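Local coordinates for Na Glutathione S-transferase 1 (PDB 2ON7), which probably catalyses the conjugation of glutathione to electrophilic compounds, as a dimeric hookworm glutathione S-transferase, at residues V2-T7 / L54-K59; R19-L24 / F75-K80; A128-F133 / E176-V181. All blocks are in the same frame, centred on the assembly; numbering follows the deposited sequence.

Contact 1 of 3, residues V2-T7 / L54-K59; sequences VHYKLT and LEVDGK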
loop_
_atom_site.group_PDB
_atom_site.type_symbol
_atom_site.label_atom_id
_atom_site.label_comp_id
_atom_site.label_asym_id
_atom_site.label_seq_id
_atom_site.Cartn_x
_atom_site.Cartn_y
_atom_site.Cartn_z
ATOM N N VAL A 2 1.093 -6.095 26.564
ATOM C CA VAL A 2 1.101 -4.990 25.622
ATOM C C VAL A 2 -0.183 -4.186 25.740
ATOM O O VAL A 2 -1.275 -4.768 25.753
ATOM C CB VAL A 2 1.282 -5.462 24.147
ATOM C CG1 VAL A 2 1.370 -4.255 23.195
ATOM C CG2 VAL A 2 2.520 -6.366 24.018
ATOM N N HIS A 3 -0.010 -2.866 25.866
ATOM C CA HIS A 3 -1.045 -1.852 25.705
ATOM C C HIS A 3 -1.203 -1.354 24.290
ATOM O O HIS A 3 -0.266 -0.804 23.703
ATOM C CB HIS A 3 -0.712 -0.630 26.537
ATOM C CG HIS A 3 -1.324 -0.649 27.890
ATOM N ND1 HIS A 3 -0.583 -0.842 29.039
ATOM C CD2 HIS A 3 -2.607 -0.507 28.282
ATOM C CE1 HIS A 3 -1.388 -0.827 30.085
ATOM N NE2 HIS A 3 -2.621 -0.618 29.654
ATOM N N TYR A 4 -2.411 -1.515 23.759
ATOM C CA TYR A 4 -2.794 -1.030 22.426
ATOM C C TYR A 4 -3.799 0.104 22.487
ATOM O O TYR A 4 -4.792 0.083 23.233
ATOM C CB TYR A 4 -3.408 -2.148 21.611
ATOM C CG TYR A 4 -2.454 -3.274 21.325
ATOM C CD1 TYR A 4 -1.493 -3.183 20.319
ATOM C CD2 TYR A 4 -2.507 -4.436 22.083
ATOM C CE1 TYR A 4 -0.619 -4.254 20.084
ATOM C CE2 TYR A 4 -1.672 -5.476 21.856
ATOM C CZ TYR A 4 -0.728 -5.395 20.878
ATOM O OH TYR A 4 0.071 -6.492 20.732
ATOM N N LYS A 5 -3.554 1.104 21.669
ATOM C CA LYS A 5 -4.511 2.193 21.524
ATOM C C LYS A 5 -4.677 2.486 20.040
ATOM O O LYS A 5 -3.691 2.660 19.355
ATOM C CB LYS A 5 -3.991 3.429 22.263
ATOM C CG LYS A 5 -4.631 4.718 21.874
ATOM C CD LYS A 5 -4.239 5.736 22.912
ATOM C CE LYS A 5 -4.003 7.123 22.363
ATOM N NZ LYS A 5 -4.260 8.096 23.476
ATOM N N LEU A 6 -5.905 2.540 19.549
ATOM C CA LEU A 6 -6.157 2.929 18.150
ATOM C C LEU A 6 -6.973 4.199 18.141
ATOM O O LEU A 6 -8.071 4.267 18.718
ATOM C CB LEU A 6 -6.905 1.817 17.371
ATOM C CG LEU A 6 -7.287 2.008 15.901
ATOM C CD1 LEU A 6 -6.064 1.835 14.950
ATOM C CD2 LEU A 6 -8.460 1.088 15.535
ATOM N N THR A 7 -6.423 5.190 17.467
ATOM C CA THR A 7 -6.961 6.524 17.402
ATOM C C THR A 7 -7.439 6.714 15.991
ATOM O O THR A 7 -6.668 6.531 15.016
ATOM C CB THR A 7 -5.867 7.542 17.703
ATOM O OG1 THR A 7 -5.216 7.181 18.920
ATOM C CG2 THR A 7 -6.418 8.898 17.814
ATOM N N LEU A 54 -1.904 3.743 15.473
ATOM C CA LEU A 54 -1.798 2.689 16.508
ATOM C C LEU A 54 -0.626 2.957 17.415
ATOM O O LEU A 54 0.528 3.000 16.957
ATOM C CB LEU A 54 -1.578 1.298 15.851
ATOM C CG LEU A 54 -1.323 0.090 16.785
ATOM C CD1 LEU A 54 -2.587 -0.310 17.474
ATOM C CD2 LEU A 54 -0.704 -1.097 16.033
ATOM N N GLU A 55 -0.892 3.150 18.699
ATOM C CA GLU A 55 0.202 3.115 19.646
ATOM C C GLU A 55 0.258 1.743 20.259
ATOM O O GLU A 55 -0.777 1.196 20.625
ATOM C CB GLU A 55 0.062 4.148 20.721
ATOM C CG GLU A 55 0.075 5.537 20.239
ATOM C CD GLU A 55 -0.163 6.496 21.379
ATOM O OE1 GLU A 55 -0.542 6.038 22.485
ATOM O OE2 GLU A 55 0.050 7.703 21.202
ATOM N N VAL A 56 1.461 1.173 20.287
ATOM C CA VAL A 56 1.745 -0.020 21.064
ATOM C C VAL A 56 2.770 0.309 22.137
ATOM O O VAL A 56 3.909 0.719 21.832
ATOM C CB VAL A 56 2.086 -1.285 20.182
ATOM C CG1 VAL A 56 2.066 -1.006 18.660
ATOM C CG2 VAL A 56 3.331 -2.073 20.702
ATOM N N ASP A 57 2.348 0.176 23.396
ATOM C CA ASP A 57 3.104 0.672 24.541
ATOM C C ASP A 57 3.611 2.123 24.318
ATOM O O ASP A 57 4.727 2.456 24.672
ATOM C CB ASP A 57 4.273 -0.276 24.915
ATOM C CG ASP A 57 3.815 -1.681 25.347
ATOM O OD1 ASP A 57 4.381 -2.679 24.824
ATOM O OD2 ASP A 57 2.914 -1.807 26.195
ATOM N N GLY A 58 2.775 2.973 23.723
ATOM C CA GLY A 58 3.110 4.379 23.491
ATOM C C GLY A 58 3.875 4.655 22.211
ATOM O O GLY A 58 4.063 5.812 21.838
ATOM N N LYS A 59 4.342 3.611 21.543
ATOM C CA LYS A 59 5.086 3.778 20.278
ATOM C C LYS A 59 4.104 3.793 19.087
ATOM O O LYS A 59 3.358 2.830 18.900
ATOM C CB LYS A 59 6.178 2.687 20.102
ATOM C CG LYS A 59 7.176 2.588 21.297
ATOM C CD LYS A 59 8.640 2.403 20.823
ATOM C CE LYS A 59 9.614 2.256 21.990
ATOM N NZ LYS A 59 10.939 1.637 21.589
HETATM O O HOH W 1 -0.253 2.175 24.098
#
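In the thioredoxin-like sheet of the N-terminal domain, residues 4-7 of strand 4-9 run antiparallel to residues 54-56 of strand 53-56 (166° between their directions), and Lys5 and Glu55 form the hydrogen-bonded pair. Lys5 N gives its hydrogen to Glu55 O at 3.0 Å, and Glu55 N returns one to Lys5 O at 2.9 Å. Tyr4 with Val56 and Leu6 with Leu54 are the flanking non-hydrogen-bonded pairs. Beyond the strand end, Asp57 holds His3 at both ends: its main-chain N reaches His3 O (2.8 Å), and its carboxylate OD2 takes the hydrogen of His3 N at 3.1 Å, met from above the carboxylate plane. Asp57 CG stands anti to its own carbonyl carbon (chi1 -62°), which directs the acid to this amide; aspartate suits the place for that second bond alone. A water joins His3 O to Gly58 N. Gly58 suits the type I' turn from Val56 to Lys59, since a side chain there would jam against the preceding carbonyl.

Lys5 and Glu55 lie side by side, Glu55 extended and Lys5 bent at its third torsion; Lys5 NZ stays 4.4 Å from Glu55 OE1, too far for a salt bridge. Such long charged chains suit this partly exposed face. On the other, Tyr4 CE1 lies 4.0 Å from Val56 CB; Tyr4 and Leu54 suit a face covered by Phe22 and Leu71 of the helices. This antiparallel pairing, continued by a hairpin into strand 59-62, is characteristic of the thioredoxin-like domain of glutathione S-transferases.

Contact 2 of 3, residues R19-L24 / F75-K80; sequences RQIFAL and FGFAGK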
loop_
_atom_site.group_PDB
_atom_site.type_symbol
_atom_site.label_atom_id
_atom_site.label_comp_id
_atom_site.label_asym_id
_atom_site.label_seq_id
_atom_site.Cartn_x
_atom_site.Cartn_y
_atom_site.Cartn_z
ATOM N N ARG A 19 -9.659 -2.971 14.284
ATOM C CA ARG A 19 -10.639 -3.329 15.297
ATOM C C ARG A 19 -11.056 -4.776 15.154
ATOM O O ARG A 19 -11.232 -5.478 16.134
ATOM C CB ARG A 19 -11.886 -2.436 15.227
ATOM C CG ARG A 19 -11.601 -1.006 15.475
ATOM C CD ARG A 19 -12.868 -0.228 15.346
ATOM N NE ARG A 19 -12.638 1.196 15.547
ATOM C CZ ARG A 19 -12.988 2.154 14.694
ATOM N NH1 ARG A 19 -13.600 1.849 13.572
ATOM N NH2 ARG A 19 -12.751 3.425 14.998
ATOM N N GLN A 20 -11.279 -5.171 13.910
ATOM C CA GLN A 20 -11.670 -6.523 13.594
ATOM C C GLN A 20 -10.566 -7.497 13.921
ATOM O O GLN A 20 -10.858 -8.554 14.345
ATOM C CB GLN A 20 -12.217 -6.645 12.145
ATOM C CG GLN A 20 -13.634 -6.064 12.067
ATOM C CD GLN A 20 -14.282 -6.090 10.695
ATOM O OE1 GLN A 20 -15.172 -5.290 10.398
ATOM N NE2 GLN A 20 -13.863 -6.999 9.872
ATOM N N ILE A 21 -9.307 -7.134 13.754
ATOM C CA ILE A 21 -8.225 -8.036 14.148
ATOM C C ILE A 21 -8.180 -8.243 15.639
ATOM O O ILE A 21 -8.197 -9.378 16.086
ATOM C CB ILE A 21 -6.847 -7.614 13.637
ATOM C CG1 ILE A 21 -6.790 -7.762 12.114
ATOM C CG2 ILE A 21 -5.770 -8.487 14.295
ATOM C CD1 ILE A 21 -5.950 -8.900 11.631
ATOM N N PHE A 22 -8.172 -7.148 16.396
ATOM C CA PHE A 22 -8.261 -7.179 17.868
ATOM C C PHE A 22 -9.388 -8.071 18.400
ATOM O O PHE A 22 -9.168 -8.868 19.324
ATOM C CB PHE A 22 -8.520 -5.784 18.388
ATOM C CG PHE A 22 -7.305 -4.891 18.410
ATOM C CD1 PHE A 22 -6.099 -5.340 18.929
ATOM C CD2 PHE A 22 -7.398 -3.563 17.988
ATOM C CE1 PHE A 22 -5.023 -4.526 18.980
ATOM C CE2 PHE A 22 -6.316 -2.744 18.054
ATOM C CZ PHE A 22 -5.110 -3.234 18.548
ATOM N N ALA A 23 -10.600 -7.912 17.840
ATOM C CA ALA A 23 -11.755 -8.725 18.259
ATOM C C ALA A 23 -11.556 -10.183 17.869
ATOM O O ALA A 23 -11.894 -11.080 18.616
ATOM C CB ALA A 23 -13.054 -8.178 17.685
ATOM N N LEU A 24 -10.932 -10.434 16.713
ATOM C CA LEU A 24 -10.571 -11.832 16.417
ATOM C C LEU A 24 -9.537 -12.447 17.413
ATOM O O LEU A 24 -9.429 -13.660 17.559
ATOM C CB LEU A 24 -10.096 -11.965 14.982
ATOM C CG LEU A 24 -11.141 -11.958 13.865
ATOM C CD1 LEU A 24 -10.380 -11.837 12.557
ATOM C CD2 LEU A 24 -12.026 -13.217 13.844
ATOM N N PHE A 75 -0.933 -11.624 15.884
ATOM C CA PHE A 75 -2.006 -12.555 16.291
ATOM C C PHE A 75 -2.267 -13.653 15.276
ATOM O O PHE A 75 -3.217 -14.396 15.412
ATOM C CB PHE A 75 -3.312 -11.802 16.631
ATOM C CG PHE A 75 -3.107 -10.685 17.614
ATOM C CD1 PHE A 75 -3.197 -9.340 17.201
ATOM C CD2 PHE A 75 -2.741 -10.965 18.935
ATOM C CE1 PHE A 75 -2.982 -8.321 18.078
ATOM C CE2 PHE A 75 -2.493 -9.924 19.833
ATOM C CZ PHE A 75 -2.611 -8.617 19.409
ATOM N N GLY A 76 -1.397 -13.742 14.270
ATOM C CA GLY A 76 -1.420 -14.822 13.309
ATOM C C GLY A 76 -2.557 -14.804 12.305
ATOM O O GLY A 76 -3.102 -15.868 11.995
ATOM N N PHE A 77 -2.890 -13.618 11.773
ATOM C CA PHE A 77 -3.852 -13.467 10.683
ATOM C C PHE A 77 -3.171 -12.822 9.452
ATOM O O PHE A 77 -3.832 -12.116 8.640
ATOM C CB PHE A 77 -5.047 -12.618 11.119
ATOM C CG PHE A 77 -5.832 -13.184 12.301
ATOM C CD1 PHE A 77 -6.750 -14.214 12.122
ATOM C CD2 PHE A 77 -5.680 -12.645 13.585
ATOM C CE1 PHE A 77 -7.487 -14.744 13.205
ATOM C CE2 PHE A 77 -6.404 -13.164 14.657
ATOM C CZ PHE A 77 -7.310 -14.224 14.467
ATOM N N ALA A 78 -1.865 -13.069 9.307
ATOM C CA ALA A 78 -1.085 -12.462 8.232
ATOM C C ALA A 78 -0.880 -13.410 7.056
ATOM O O ALA A 78 -0.574 -12.964 5.939
ATOM C CB ALA A 78 0.290 -11.951 8.748
ATOM N N GLY A 79 -1.049 -14.706 7.302
ATOM C CA GLY A 79 -0.591 -15.732 6.354
ATOM C C GLY A 79 0.327 -16.713 7.065
ATOM O O GLY A 79 0.938 -16.398 8.099
ATOM N N LYS A 80 0.399 -17.919 6.509
ATOM C CA LYS A 80 1.054 -19.048 7.164
ATOM C C LYS A 80 2.518 -19.202 6.747
ATOM O O LYS A 80 3.255 -20.057 7.275
ATOM C CB LYS A 80 0.265 -20.335 6.896
ATOM C CG LYS A 80 -1.103 -20.400 7.585
ATOM C CD LYS A 80 -1.028 -20.760 9.084
ATOM C CE LYS A 80 -2.400 -21.246 9.655
ATOM N NZ LYS A 80 -3.029 -22.406 8.932
#
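Ile21 and Phe77 bring the backbones closest, 7.8 Å between CA atoms, where helix segment 19-24 faces the irregular segment 75-80 that leaves helix 64-75. Gly76, the first residue to leave helical geometry, closes a Schellman motif with its positive phi (72°), which glycine adopts easily; Phe75 and Phe77, on either side of it in sequence, both point toward the helix.

Ile21 reaches both phenylalanines, with a different branch for each. Ile21 CG2, anti to its backbone N, lies 4.0 Å from Phe75 CD1, while Ile21 CD1, at the end of the longer branch, lies 3.9 Å from Phe77 CB, Ile21 and Phe77 running alongside each other, antiparallel. A branched aliphatic residue is suited to filling both places at once. Leu24, one turn further along, meets the tip of Phe77: its CB is 3.6 Å from Phe77 CZ, and CD1 sits over one face of the ring, offset toward the rim. Phe22 makes a looser approach, its CD1 4.4 Å from Phe75 CE1.

The contact is wholly apolar, built from aliphatic carbon and aromatic rings. Leu158 of helix 155-168 packs on Ile21 and Leu24, and Trp155 on Ile21; Phe77 also bonds through its backbone to Trp155. Helix 16-25 is thereby packed against the start of the linker to helix 82-109, at the junction of the N-terminal and helical C-terminal domains typical of the glutathione S-transferase fold.

Contact 3 of 3, residues A128-F133 / E176-V181; sequences ARDKFF and EGYPEV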
loop_
_atom_site.group_PDB
_atom_site.type_symbol
_atom_site.label_atom_id
_atom_site.label_comp_id
_atom_site.label_asym_id
_atom_site.label_seq_id
_atom_site.Cartn_x
_atom_site.Cartn_y
_atom_site.Cartn_z
ATOM N N ALA A 128 -14.546 0.488 -11.917
ATOM C CA ALA A 128 -13.585 0.147 -10.885
ATOM C C ALA A 128 -13.913 -1.155 -10.125
ATOM O O ALA A 128 -13.017 -1.888 -9.715
ATOM C CB ALA A 128 -13.452 1.314 -9.883
ATOM N N ARG A 129 -15.190 -1.420 -9.903
ATOM C CA ARG A 129 -15.603 -2.556 -9.087
ATOM C C ARG A 129 -15.501 -3.858 -9.891
ATOM O O ARG A 129 -15.255 -4.934 -9.331
ATOM C CB ARG A 129 -17.031 -2.348 -8.591
ATOM C CG ARG A 129 -17.653 -3.623 -8.155
ATOM C CD ARG A 129 -19.126 -3.662 -8.341
ATOM N NE ARG A 129 -19.457 -3.685 -9.745
ATOM C CZ ARG A 129 -20.656 -3.974 -10.238
ATOM N NH1 ARG A 129 -21.676 -4.270 -9.429
ATOM N NH2 ARG A 129 -20.820 -3.965 -11.549
ATOM N N ASP A 130 -15.738 -3.723 -11.200
ATOM C CA ASP A 130 -15.723 -4.829 -12.145
ATOM C C ASP A 130 -14.306 -5.355 -12.278
ATOM O O ASP A 130 -14.050 -6.562 -12.267
ATOM C CB ASP A 130 -16.237 -4.368 -13.516
ATOM C CG ASP A 130 -17.739 -4.019 -13.514
ATOM O OD1 ASP A 130 -18.477 -4.355 -12.566
ATOM O OD2 ASP A 130 -18.181 -3.387 -14.475
ATOM N N LYS A 131 -13.362 -4.444 -12.381
ATOM C CA LYS A 131 -11.999 -4.883 -12.450
ATOM C C LYS A 131 -11.655 -5.536 -11.123
ATOM O O LYS A 131 -11.211 -6.677 -11.113
ATOM C CB LYS A 131 -11.048 -3.731 -12.769
ATOM C CG LYS A 131 -9.600 -4.160 -12.906
ATOM C CD LYS A 131 -8.718 -3.016 -13.420
ATOM C CE LYS A 131 -8.366 -2.061 -12.295
ATOM N NZ LYS A 131 -7.624 -0.895 -12.830
ATOM N N PHE A 132 -11.916 -4.845 -10.012
ATOM C CA PHE A 132 -11.518 -5.368 -8.719
ATOM C C PHE A 132 -12.128 -6.732 -8.416
ATOM O O PHE A 132 -11.414 -7.671 -8.037
ATOM C CB PHE A 132 -11.785 -4.370 -7.600
ATOM C CG PHE A 132 -11.391 -4.872 -6.232
ATOM C CD1 PHE A 132 -12.318 -4.842 -5.183
ATOM C CD2 PHE A 132 -10.103 -5.359 -5.995
ATOM C CE1 PHE A 132 -11.989 -5.296 -3.926
ATOM C CE2 PHE A 132 -9.736 -5.796 -4.716
ATOM C CZ PHE A 132 -10.694 -5.769 -3.687
ATOM N N PHE A 133 -13.428 -6.844 -8.613
ATOM C CA PHE A 133 -14.161 -8.074 -8.352
ATOM C C PHE A 133 -13.779 -9.173 -9.360
ATOM O O PHE A 133 -13.769 -10.370 -9.007
ATOM C CB PHE A 133 -15.665 -7.791 -8.370
ATOM C CG PHE A 133 -16.203 -7.153 -7.099
ATOM C CD1 PHE A 133 -15.348 -6.735 -6.062
ATOM C CD2 PHE A 133 -17.581 -6.969 -6.943
ATOM C CE1 PHE A 133 -15.853 -6.117 -4.905
ATOM C CE2 PHE A 133 -18.117 -6.374 -5.777
ATOM C CZ PHE A 133 -17.248 -5.949 -4.752
ATOM N N GLU A 176 -24.114 -7.714 -7.589
ATOM C CA GLU A 176 -24.927 -8.266 -8.669
ATOM C C GLU A 176 -24.239 -9.333 -9.550
ATOM O O GLU A 176 -24.737 -10.462 -9.674
ATOM C CB GLU A 176 -25.550 -7.142 -9.526
ATOM C CG GLU A 176 -26.968 -6.740 -9.098
ATOM C CD GLU A 176 -27.819 -6.004 -10.189
ATOM O OE1 GLU A 176 -27.310 -5.569 -11.235
ATOM O OE2 GLU A 176 -29.029 -5.833 -9.967
ATOM N N GLY A 177 -23.123 -9.000 -10.176
ATOM C CA GLY A 177 -22.544 -9.971 -11.127
ATOM C C GLY A 177 -21.511 -10.896 -10.502
ATOM O O GLY A 177 -20.720 -11.497 -11.201
ATOM N N TYR A 178 -21.511 -10.995 -9.171
ATOM C CA TYR A 178 -20.415 -11.630 -8.443
ATOM C C TYR A 178 -20.954 -12.479 -7.266
ATOM O O TYR A 178 -20.966 -12.046 -6.113
ATOM C CB TYR A 178 -19.385 -10.560 -8.042
ATOM C CG TYR A 178 -18.975 -9.680 -9.229
ATOM C CD1 TYR A 178 -19.732 -8.530 -9.592
ATOM C CD2 TYR A 178 -17.863 -10.022 -10.032
ATOM C CE1 TYR A 178 -19.376 -7.752 -10.715
ATOM C CE2 TYR A 178 -17.493 -9.245 -11.135
ATOM C CZ TYR A 178 -18.240 -8.124 -11.474
ATOM O OH TYR A 178 -17.849 -7.387 -12.556
ATOM N N PRO A 179 -21.407 -13.709 -7.568
ATOM C CA PRO A 179 -21.912 -14.550 -6.485
ATOM C C PRO A 179 -20.832 -14.974 -5.468
ATOM O O PRO A 179 -21.089 -14.935 -4.270
ATOM C CB PRO A 179 -22.576 -15.740 -7.208
ATOM C CG PRO A 179 -22.097 -15.687 -8.618
ATOM C CD PRO A 179 -21.440 -14.370 -8.886
ATOM N N GLU A 180 -19.644 -15.342 -5.936
ATOM C CA GLU A 180 -18.506 -15.700 -5.061
ATOM C C GLU A 180 -18.110 -14.625 -4.020
ATOM O O GLU A 180 -17.842 -14.944 -2.852
ATOM C CB GLU A 180 -17.258 -16.038 -5.895
ATOM C CG GLU A 180 -17.434 -17.210 -6.834
ATOM C CD GLU A 180 -18.176 -16.818 -8.086
ATOM O OE1 GLU A 180 -18.092 -15.631 -8.483
ATOM O OE2 GLU A 180 -18.847 -17.680 -8.648
ATOM N N VAL A 181 -18.030 -13.373 -4.462
ATOM C CA VAL A 181 -17.710 -12.256 -3.579
ATOM C C VAL A 181 -18.758 -12.125 -2.459
ATOM O O VAL A 181 -18.417 -11.941 -1.302
ATOM C CB VAL A 181 -17.593 -10.922 -4.381
ATOM C CG1 VAL A 181 -17.523 -9.739 -3.453
ATOM C CG2 VAL A 181 -16.436 -10.971 -5.336
#
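Phe133 CA and Tyr178 CA lie 7.2 Å apart, where helical segment 128-133, on helix 117-141, faces segment 176-181, a loop that becomes helix 179-189. Both belong to the all-helical C-terminal domain of the glutathione S-transferase fold, and Tyr178 occupies the N-cap position just before the second helix, with Pro179 fitting its first turn.

The tyrosine ring carries the contact, offering a flat face to Phe133 and a hydroxyl that can reach Asp130. Phe133 CB stands over that face, 3.7 Å from the ring centroid in a CH-pi contact, and the Phe133 ring turns its edge to the face of the tyrosine ring in a T-shaped pair, with planes at 73° and centroids 5.4 Å apart. Phe133 CG is anti to its carbonyl carbon (chi1 -79°), which carries the ring on to Val181. That ring is sandwiched: Arg129 CG lies over one face, and Val181 CG1 over the opposite one, 4.1 Å from the centroid. Phenylalanine suits this buried place because its two flat faces take aliphatic groups while the rim meets the tyrosine.

At the outer end the chemistry becomes polar. Arg129, bent at chi3, sets one guanidinium face over Tyr178 CE1, Arg129 CZ being 4.0 Å from that carbon. Arg129 NH1 also bonds to Phe174 O. The arginine charge is matched by the aspartate: Asp130 OD1 accepts a salt-bridge hydrogen bond from Arg129 NH2 at 2.6 Å through its syn lone pair, and a second from Tyr178 OH at 3.1 Å, which arrives from above the carboxylate plane.

How the contacts relate
Contacts 1 and 2 hold consecutive elements, strand 4-9 and helix 16-25, and share a hydrophobic core: Tyr4 and Leu54 of contact 1 touch Phe22 of contact 2, and Tyr4 OH approaches Phe75 CZ at 3.7 Å. Contact 3 joins two helices of the C-terminal domain, its centre about 36 Å from that of contact 1. Contact 1 has a buried face at Tyr4 and Leu54 but an exposed turn end at His3 and Asp57; no touching residue of contacts 2 and 3 is fully exposed, Ile21, Phe22 and Phe133 being buried. Backbone hydrogen bonds bind contact 1, side-chain packing alone joins contact 2, and contact 3 combines aromatic packing with a charged cluster at its outer end.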